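Local coordinates for protein aminotransferase (Streptomyces pactum, PDB 4ZM4) that belongs to the class-III aminotransferases, pyridoxal-5'-phosphate-dependent enzymes of the PLP-dependent aminotransferase clan, and assembles from two copies of the chain, at residues A84-K89 / H97-R102. The protein carries 1 engineered substitution. Sequence-based numbering, arbitrary orientation.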
ATOM      1  N   ALA B  84      17.137   8.141  -5.063  1.00 26.41           N
ATOM      2  CA  ALA B  84      17.351   9.580  -4.899  1.00 27.75           C
ATOM      3  C   ALA B  84      17.479  10.327  -6.229  1.00 28.59           C
ATOM      4  O   ALA B  84      16.982  11.445  -6.391  1.00 31.39           O
ATOM      5  CB  ALA B  84      18.585   9.835  -4.050  1.00 29.52           C
ATOM      6  N   ASP B  85      18.149   9.718  -7.193  1.00 29.13           N
ATOM      7  CA  ASP B  85      18.206  10.283  -8.530  1.00 27.82           C
ATOM      8  C   ASP B  85      16.809  10.433  -9.154  1.00 26.55           C
ATOM      9  O   ASP B  85      16.535  11.400  -9.846  1.00 28.58           O
ATOM     10  CB  ASP B  85      19.071   9.408  -9.426  1.00 27.55           C
ATOM     11  CG  ASP B  85      19.252  10.002 -10.807  1.00 27.42           C
ATOM     12  OD1 ASP B  85      19.693  11.150 -10.864  1.00 31.80           O
ATOM     13  OD2 ASP B  85      18.966   9.334 -11.820  1.00 27.69           O
ATOM     14  N   GLN B  86      15.952   9.456  -8.919  1.00 26.63           N
ATOM     15  CA  GLN B  86      14.589   9.503  -9.425  1.00 25.04           C
ATOM     16  C   GLN B  86      13.760  10.612  -8.795  1.00 24.02           C
ATOM     17  O   GLN B  86      12.919  11.207  -9.475  1.00 24.48           O
ATOM     18  CB  GLN B  86      13.871   8.163  -9.220  1.00 23.36           C
ATOM     19  CG  GLN B  86      12.707   7.976 -10.170  1.00 23.14           C
ATOM     20  CD  GLN B  86      13.152   8.189 -11.610  1.00 21.56           C
ATOM     21  OE1 GLN B  86      14.084   7.551 -12.063  1.00 20.67           O
ATOM     22  NE2 GLN B  86      12.474   9.084 -12.322  1.00 20.72           N
ATOM     23  N   PHE B  87      14.009  10.890  -7.517  1.00 23.69           N
ATOM     24  CA  PHE B  87      13.370  12.027  -6.845  1.00 25.71           C
ATOM     25  C   PHE B  87      13.729  13.348  -7.519  1.00 25.84           C
ATOM     26  O   PHE B  87      12.924  14.272  -7.557  1.00 26.35           O
ATOM     27  CB  PHE B  87      13.701  12.049  -5.341  1.00 26.70           C
ATOM     28  CG  PHE B  87      12.784  11.183  -4.524  1.00 30.31           C
ATOM     29  CD1 PHE B  87      11.552  11.666  -4.107  1.00 35.36           C
ATOM     30  CD2 PHE B  87      13.109   9.878  -4.233  1.00 30.74           C
ATOM     31  CE1 PHE B  87      10.688  10.858  -3.390  1.00 37.33           C
ATOM     32  CE2 PHE B  87      12.270   9.077  -3.504  1.00 30.10           C
ATOM     33  CZ  PHE B  87      11.059   9.551  -3.095  1.00 34.10           C
ATOM     34  N   ALA B  88      14.930  13.433  -8.080  1.00 25.83           N
ATOM     35  CA  ALA B  88      15.369  14.643  -8.750  1.00 26.25           C
ATOM     36  C   ALA B  88      14.804  14.737 -10.154  1.00 28.34           C
ATOM     37  O   ALA B  88      14.772  15.835 -10.721  1.00 30.62           O
ATOM     38  CB  ALA B  88      16.887  14.704  -8.779  1.00 25.54           C
ATOM     39  N   LYS B  89      14.322  13.615 -10.707  1.00 29.30           N
ATOM     40  CA  LYS B  89      13.834  13.566 -12.098  1.00 30.00           C
ATOM     41  C   LYS B  89      12.338  13.353 -12.275  1.00 30.33           C
ATOM     42  O   LYS B  89      11.862  13.173 -13.408  1.00 31.41           O
ATOM     43  CB  LYS B  89      14.574  12.467 -12.872  1.00 32.55           C
ATOM     44  CG  LYS B  89      16.055  12.742 -13.073  1.00 34.38           C
ATOM     45  CD  LYS B  89      16.726  11.575 -13.769  1.00 37.55           C
ATOM     46  CE  LYS B  89      18.243  11.780 -13.871  1.00 40.22           C
ATOM     47  NZ  LYS B  89      18.947  10.514 -14.225  1.00 41.99           N
ATOM     48  N   HIS B  97       5.941   5.448 -18.076  1.00 21.56           N
ATOM     49  CA  HIS B  97       7.257   6.005 -17.918  1.00 22.45           C
ATOM     50  C   HIS B  97       8.204   5.016 -18.526  1.00 23.13           C
ATOM     51  O   HIS B  97       7.892   3.839 -18.563  1.00 24.63           O
ATOM     52  CB  HIS B  97       7.576   6.154 -16.417  1.00 25.42           C
ATOM     53  CG  HIS B  97       8.771   7.010 -16.114  1.00 25.19           C
ATOM     54  ND1 HIS B  97      10.067   6.561 -16.245  1.00 28.12           N
ATOM     55  CD2 HIS B  97       8.866   8.281 -15.650  1.00 27.02           C
ATOM     56  CE1 HIS B  97      10.915   7.514 -15.888  1.00 26.41           C
ATOM     57  NE2 HIS B  97      10.209   8.563 -15.505  1.00 27.26           N
ATOM     58  N   GLU B  98       9.359   5.479 -19.003  1.00 24.50           N
ATOM     59  CA  GLU B  98      10.385   4.578 -19.568  1.00 26.11           C
ATOM     60  C   GLU B  98      10.814   3.428 -18.645  1.00 27.32           C
ATOM     61  O   GLU B  98      11.203   2.367 -19.126  1.00 30.71           O
ATOM     62  CB  GLU B  98      11.629   5.353 -19.976  1.00 27.29           C
ATOM     63  CG  GLU B  98      11.413   6.178 -21.204  1.00 29.65           C
ATOM     64  CD  GLU B  98      12.695   6.706 -21.794  1.00 31.40           C
ATOM     65  OE1 GLU B  98      13.329   7.564 -21.126  1.00 29.81           O
ATOM     66  OE2 GLU B  98      13.020   6.289 -22.948  1.00 32.39           O
ATOM     67  N   LEU B  99      10.784   3.647 -17.332  1.00 26.53           N
ATOM     68  CA  LEU B  99      11.186   2.626 -16.358  1.00 27.62           C
ATOM     69  C   LEU B  99      10.248   1.404 -16.375  1.00 26.87           C
ATOM     70  O   LEU B  99      10.700   0.290 -16.158  1.00 28.92           O
ATOM     71  CB  LEU B  99      11.223   3.217 -14.938  1.00 27.07           C
ATOM     72  CG  LEU B  99      12.335   4.212 -14.645  1.00 27.10           C
ATOM     73  CD1 LEU B  99      12.043   4.994 -13.383  1.00 29.03           C
ATOM     74  CD2 LEU B  99      13.669   3.499 -14.539  1.00 27.47           C
ATOM     75  N   ASP B 100       8.965   1.637 -16.623  1.00 24.85           N
ATOM     76  CA  ASP B 100       7.937   0.593 -16.510  1.00 23.49           C
ATOM     77  C   ASP B 100       8.324  -0.671 -17.286  1.00 21.51           C
ATOM     78  O   ASP B 100       8.291  -1.757 -16.732  1.00 17.86           O
ATOM     79  CB  ASP B 100       6.561   1.104 -16.985  1.00 24.55           C
ATOM     80  CG  ASP B 100       6.079   2.338 -16.215  1.00 24.96           C
ATOM     81  OD1 ASP B 100       6.758   2.788 -15.281  1.00 23.70           O
ATOM     82  OD2 ASP B 100       5.035   2.916 -16.581  1.00 28.22           O
ATOM     83  N   ALA B 101       8.835  -0.499 -18.506  1.00 21.84           N
ATOM     84  CA  ALA B 101       9.330  -1.640 -19.306  1.00 23.43           C
ATOM     85  C   ALA B 101      10.576  -2.321 -18.706  1.00 23.41           C
ATOM     86  O   ALA B 101      10.730  -3.548 -18.794  1.00 23.11           O
ATOM     87  CB  ALA B 101       9.603  -1.217 -20.757  1.00 22.28           C
ATOM     88  N   ARG B 102      11.458  -1.524 -18.124  1.00 25.58           N
ATOM     89  CA  ARG B 102      12.695  -2.061 -17.530  1.00 27.07           C
ATOM     90  C   ARG B 102      12.379  -2.854 -16.254  1.00 22.86           C
ATOM     91  O   ARG B 102      12.890  -3.956 -16.081  1.00 20.09           O
ATOM     92  CB  ARG B 102      13.693  -0.954 -17.242  1.00 31.63           C
ATOM     93  CG  ARG B 102      14.082  -0.114 -18.445  1.00 39.53           C
ATOM     94  CD  ARG B 102      15.610  -0.122 -18.662  1.00 47.92           C
ATOM     95  NE  ARG B 102      16.194  -1.462 -18.491  1.00 61.45           N
ATOM     96  CZ  ARG B 102      17.001  -1.910 -17.501  1.00 60.17           C
ATOM     97  NH1 ARG B 102      17.432  -1.131 -16.509  1.00 60.45           N
ATOM     98  NH2 ARG B 102      17.385  -3.185 -17.522  1.00 57.83           N
TER
HETATM   99  O   HOH W   1      10.256  10.693 -14.265  1.00 21.96           O
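With CG anti to the backbone N (chi1 -158°) and a bend at chi2, Gln-86 of helix 77-89 places its carboxamide against His-97 and Leu-99, at the start of helix 98-110. His-97 is the N-cap of that second helix and forms a capping box with Asp-100; its CG, likewise anti to N (chi1 -166°), sets the ring where ND1 meets the N-H of Leu-99. His-97 ND1 accepts from Leu-99 N at 3.2 Å, almost straight and within the ring plane, while the N-H of His-97 reaches Asp-100 OD2 from above the carboxylate plane. Held through ND1, the imidazole stands nearly perpendicular to the Gln-86 amide, the planes 89° apart, and Gln-86 NE2 lies 3.9 Å from His-97 NE2, a contact without a direct hydrogen bond. On the other end of the amide, Leu-99 CD1 packs 3.5 Å from Gln-86 OE1. Both polar ends of this buried amide are satisfied elsewhere: OE1 accepts from Arg-319 of helix 315-329, and NE2 donates to the carbonyl of Gly-90, which should fix the rotation of the group. Arg-319 also pairs with Asp-85, and Glu-98 forms a salt bridge with Arg-45 of the second subunit, placing the helix pair beside the dimer interface. A water lies between the two segments; its link to His-97 NE2 is suspiciously short and therefore doubtful, but it donates to Lys-89 O at 3.1 Å.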